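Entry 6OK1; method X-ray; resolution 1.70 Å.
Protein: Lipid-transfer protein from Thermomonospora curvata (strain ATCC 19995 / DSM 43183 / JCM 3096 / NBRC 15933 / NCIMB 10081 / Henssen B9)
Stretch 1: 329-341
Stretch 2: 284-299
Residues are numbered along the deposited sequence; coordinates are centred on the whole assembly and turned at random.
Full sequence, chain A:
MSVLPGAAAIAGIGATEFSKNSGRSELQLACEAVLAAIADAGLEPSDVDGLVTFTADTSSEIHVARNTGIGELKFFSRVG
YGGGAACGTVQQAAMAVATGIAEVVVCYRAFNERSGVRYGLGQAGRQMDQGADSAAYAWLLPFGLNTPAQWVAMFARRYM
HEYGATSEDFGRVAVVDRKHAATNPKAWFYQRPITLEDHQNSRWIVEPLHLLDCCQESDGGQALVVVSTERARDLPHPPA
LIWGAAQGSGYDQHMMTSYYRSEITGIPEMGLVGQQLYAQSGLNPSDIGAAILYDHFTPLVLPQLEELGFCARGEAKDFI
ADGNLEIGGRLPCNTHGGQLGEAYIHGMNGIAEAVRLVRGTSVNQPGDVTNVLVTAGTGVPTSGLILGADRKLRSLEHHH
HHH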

# COMPACT_ATOMS: atom_id res chain seq x y z
N GLY A 329 13.14 35.01 11.23
CA GLY A 329 11.90 35.53 10.71
C GLY A 329 10.67 34.93 11.39
O GLY A 329 10.76 34.17 12.36
N ARG A 330 9.51 35.30 10.86
CA ARG A 330 8.26 34.88 11.47
C ARG A 330 8.05 33.37 11.37
O ARG A 330 7.45 32.77 12.27
CB ARG A 330 7.09 35.65 10.83
CG ARG A 330 5.70 35.23 11.28
CD ARG A 330 5.07 34.32 10.25
NE ARG A 330 3.80 33.75 10.67
CZ ARG A 330 3.67 32.79 11.58
NH1 ARG A 330 4.74 32.30 12.19
NH2 ARG A 330 2.47 32.31 11.88
N LEU A 331 8.54 32.75 10.30
CA LEU A 331 8.26 31.33 10.04
C LEU A 331 9.54 30.64 9.59
O LEU A 331 9.69 30.29 8.41
CB LEU A 331 7.16 31.17 8.99
CG LEU A 331 6.62 29.73 8.88
CD1 LEU A 331 5.82 29.35 10.12
CD2 LEU A 331 5.75 29.50 7.62
N PRO A 332 10.46 30.42 10.51
CA PRO A 332 11.67 29.66 10.20
C PRO A 332 11.31 28.36 9.50
O PRO A 332 10.44 27.62 9.96
CB PRO A 332 12.29 29.39 11.58
CG PRO A 332 11.80 30.49 12.43
CD PRO A 332 10.42 30.83 11.93
N CYS A 333 11.97 28.10 8.38
CA CYS A 333 11.53 27.05 7.48
C CYS A 333 12.69 26.14 7.11
O CYS A 333 13.79 26.61 6.79
CB CYS A 333 10.93 27.68 6.24
SG CYS A 333 10.26 26.48 5.03
N ASN A 334 12.41 24.84 7.10
CA ASN A 334 13.35 23.85 6.59
C ASN A 334 14.73 24.06 7.21
O ASN A 334 15.76 24.12 6.52
CB ASN A 334 13.40 23.90 5.07
CG ASN A 334 12.11 23.39 4.43
OD1 ASN A 334 11.27 22.81 5.13
ND2 ASN A 334 11.95 23.56 3.12
N THR A 335 14.74 24.11 8.55
CA THR A 335 15.95 24.34 9.32
C THR A 335 17.00 23.23 9.17
O THR A 335 18.16 23.44 9.53
CB THR A 335 15.56 24.52 10.79
OG1 THR A 335 14.54 23.58 11.14
CG2 THR A 335 15.01 25.92 10.98
N HIS A 336 16.62 22.06 8.65
CA HIS A 336 17.58 21.01 8.30
C HIS A 336 18.15 21.18 6.90
O HIS A 336 19.13 20.50 6.56
CB HIS A 336 16.91 19.63 8.41
CG HIS A 336 15.72 19.45 7.52
ND1 HIS A 336 14.76 20.43 7.34
CD2 HIS A 336 15.32 18.39 6.78
CE1 HIS A 336 13.82 19.98 6.52
NE2 HIS A 336 14.14 18.75 6.16
N GLY A 337 17.56 22.02 6.08
CA GLY A 337 17.96 22.17 4.69
C GLY A 337 16.96 21.63 3.69
O GLY A 337 17.15 21.82 2.49
N GLY A 338 15.90 20.97 4.16
CA GLY A 338 14.86 20.46 3.28
C GLY A 338 15.25 19.21 2.53
O GLY A 338 16.33 18.63 2.70
N GLN A 339 14.31 18.76 1.67
CA GLN A 339 14.65 17.69 0.74
C GLN A 339 15.74 18.16 -0.21
O GLN A 339 16.54 17.35 -0.68
CB GLN A 339 13.41 17.26 -0.06
CG GLN A 339 12.24 16.84 0.80
CD GLN A 339 12.54 15.61 1.60
OE1 GLN A 339 12.58 14.51 1.07
NE2 GLN A 339 12.76 15.79 2.90
N LEU A 340 15.74 19.47 -0.50
CA LEU A 340 16.66 20.04 -1.49
C LEU A 340 18.09 20.09 -0.96
O LEU A 340 19.05 19.84 -1.71
CB LEU A 340 16.20 21.45 -1.86
CG LEU A 340 16.86 22.07 -3.08
CD1 LEU A 340 16.10 21.71 -4.32
CD2 LEU A 340 16.98 23.57 -2.92
N GLY A 341 18.26 20.39 0.32
CA GLY A 341 19.56 20.63 0.93
C GLY A 341 20.09 19.52 1.82
O GLY A 341 21.31 19.33 1.91
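Stretch 2 (284-299) NPSDIGAAILYDHFTP

What anchors the helical end of stretch 1? D295, whose CA-to-CB bond points toward stretch 1, lays its carboxylate against the backbone of Q339 and L340. Q339 N donates to D295 OD1 at 2.7 Å, and L340 N makes a weak bond to D295 OD2 at 3.4 Å. G338 leaves room for this: its CA lies 3.3 Å from D295 OD2, and a CB there would clash with that oxygen.

How do the backbones run? Stretch 2 is extended from A290 to I292 and travels alongside P332 to N334 in the same direction, with the CA atoms of P332 and A290, C333 and A291, and N334 and I292 each 4.8 Å apart. A291 bridges C333: A291 N donates to P332 O at 2.9 Å, and A291 O accepts from N334 N at 3.0 Å. The N334 side chain continues the pattern where its own backbone turns away, with OD1 taking L293 N at 2.9 Å and ND2 reaching L293 O at 3.1 Å.

What holds the other end? The R330 guanidinium meets two carbonyls at its edge: NH1 bonds I288 O at 2.9 Å, and NH2 bonds P285 O weakly at 2.6 Å.

Where does apolar packing fill in? L331 CD2 rests 3.8 Å from A291 CB, and C333 SG lies 4.1 Å from L293 CG. Further along, H336 CE1 approaches I292 CG2 at 3.8 Å.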

# COMPACT_ATOMS: atom_id res chain seq x y z
N ASN A 284 -4.19 28.31 15.09
CA ASN A 284 -4.20 29.15 13.91
C ASN A 284 -2.81 29.22 13.31
O ASN A 284 -1.82 28.87 13.95
CB ASN A 284 -4.67 30.57 14.26
CG ASN A 284 -6.08 30.60 14.76
OD1 ASN A 284 -6.92 29.87 14.27
ND2 ASN A 284 -6.35 31.47 15.74
N PRO A 285 -2.70 29.70 12.07
CA PRO A 285 -1.35 29.90 11.51
C PRO A 285 -0.44 30.72 12.43
O PRO A 285 0.75 30.42 12.56
CB PRO A 285 -1.64 30.62 10.19
CG PRO A 285 -3.02 30.14 9.78
CD PRO A 285 -3.77 29.91 11.08
N SER A 286 -0.98 31.75 13.09
CA SER A 286 -0.16 32.59 13.95
C SER A 286 0.47 31.80 15.10
O SER A 286 1.44 32.26 15.70
CB SER A 286 -1.00 33.73 14.54
OG SER A 286 -2.01 33.19 15.36
N ASP A 287 -0.08 30.63 15.44
CA ASP A 287 0.48 29.83 16.51
C ASP A 287 1.63 28.95 16.05
O ASP A 287 2.26 28.31 16.90
CB ASP A 287 -0.60 28.95 17.12
CG ASP A 287 -1.74 29.76 17.69
OD1 ASP A 287 -1.49 30.70 18.46
OD2 ASP A 287 -2.90 29.46 17.34
N ILE A 288 1.89 28.86 14.75
CA ILE A 288 2.93 28.00 14.22
C ILE A 288 4.26 28.75 14.25
O ILE A 288 4.37 29.83 13.65
CB ILE A 288 2.60 27.56 12.79
CG1 ILE A 288 1.22 26.88 12.76
CG2 ILE A 288 3.69 26.67 12.23
CD1 ILE A 288 1.09 25.61 13.62
N GLY A 289 5.26 28.16 14.89
CA GLY A 289 6.53 28.83 15.11
C GLY A 289 7.63 28.38 14.17
O GLY A 289 8.71 28.97 14.14
N ALA A 290 7.37 27.35 13.37
CA ALA A 290 8.31 26.92 12.35
C ALA A 290 7.56 26.04 11.36
O ALA A 290 6.53 25.45 11.71
CB ALA A 290 9.48 26.15 12.96
N ALA A 291 8.08 25.93 10.14
CA ALA A 291 7.46 25.06 9.13
C ALA A 291 8.50 24.22 8.40
O ALA A 291 9.55 24.72 7.99
CB ALA A 291 6.68 25.87 8.10
N ILE A 292 8.17 22.95 8.20
CA ILE A 292 8.95 22.05 7.37
C ILE A 292 8.09 21.82 6.13
O ILE A 292 7.11 21.08 6.20
CB ILE A 292 9.30 20.75 8.10
CG1 ILE A 292 10.05 21.00 9.42
CG2 ILE A 292 10.07 19.79 7.15
CD1 ILE A 292 11.37 21.72 9.29
N LEU A 293 8.42 22.50 5.03
CA LEU A 293 7.58 22.54 3.83
C LEU A 293 8.25 21.72 2.74
O LEU A 293 9.37 22.04 2.31
CB LEU A 293 7.33 23.99 3.38
CG LEU A 293 6.58 24.83 4.41
CD1 LEU A 293 6.35 26.24 3.83
CD2 LEU A 293 5.25 24.17 4.83
N TYR A 294 7.57 20.66 2.32
CA TYR A 294 8.11 19.72 1.34
C TYR A 294 8.59 20.44 0.10
O TYR A 294 7.86 21.22 -0.51
CB TYR A 294 7.03 18.71 0.98
CG TYR A 294 7.51 17.39 0.39
CD1 TYR A 294 7.80 17.28 -0.97
CD2 TYR A 294 7.57 16.26 1.18
CE1 TYR A 294 8.16 16.04 -1.51
CE2 TYR A 294 7.92 15.03 0.66
CZ TYR A 294 8.20 14.93 -0.68
OH TYR A 294 8.55 13.69 -1.18
N ASP A 295 9.81 20.11 -0.31
CA ASP A 295 10.56 20.96 -1.21
C ASP A 295 11.46 20.13 -2.11
O ASP A 295 12.61 20.49 -2.36
CB ASP A 295 11.40 21.96 -0.43
CG ASP A 295 12.45 21.29 0.42
OD1 ASP A 295 12.13 20.23 0.99
OD2 ASP A 295 13.57 21.82 0.52
N HIS A 296 10.95 19.00 -2.62
CA HIS A 296 11.74 18.27 -3.61
C HIS A 296 11.90 19.09 -4.88
O HIS A 296 12.92 18.98 -5.56
CB HIS A 296 11.17 16.89 -3.92
CG HIS A 296 9.80 16.90 -4.52
ND1 HIS A 296 8.87 17.89 -4.27
CD2 HIS A 296 9.19 16.01 -5.35
CE1 HIS A 296 7.75 17.59 -4.90
NE2 HIS A 296 7.92 16.47 -5.57
N PHE A 297 10.96 20.00 -5.13
CA PHE A 297 11.09 21.08 -6.10
C PHE A 297 10.68 22.37 -5.40
O PHE A 297 9.72 22.38 -4.62
CB PHE A 297 10.21 20.83 -7.34
CG PHE A 297 10.58 19.58 -8.08
CD1 PHE A 297 11.66 19.57 -8.95
CD2 PHE A 297 9.87 18.41 -7.87
CE1 PHE A 297 12.02 18.42 -9.61
CE2 PHE A 297 10.24 17.26 -8.53
CZ PHE A 297 11.29 17.27 -9.40
N THR A 298 11.35 23.46 -5.70
CA THR A 298 11.06 24.70 -5.00
C THR A 298 9.72 25.35 -5.28
O THR A 298 9.20 26.03 -4.39
CB THR A 298 12.13 25.73 -5.33
OG1 THR A 298 12.22 25.86 -6.76
CG2 THR A 298 13.49 25.32 -4.70
N PRO A 299 9.16 25.30 -6.49
CA PRO A 299 8.06 26.24 -6.78
C PRO A 299 6.82 26.00 -5.97
O PRO A 299 6.10 26.96 -5.70
CB PRO A 299 7.79 26.03 -8.27
CG PRO A 299 9.10 25.50 -8.81
CD PRO A 299 9.64 24.63 -7.72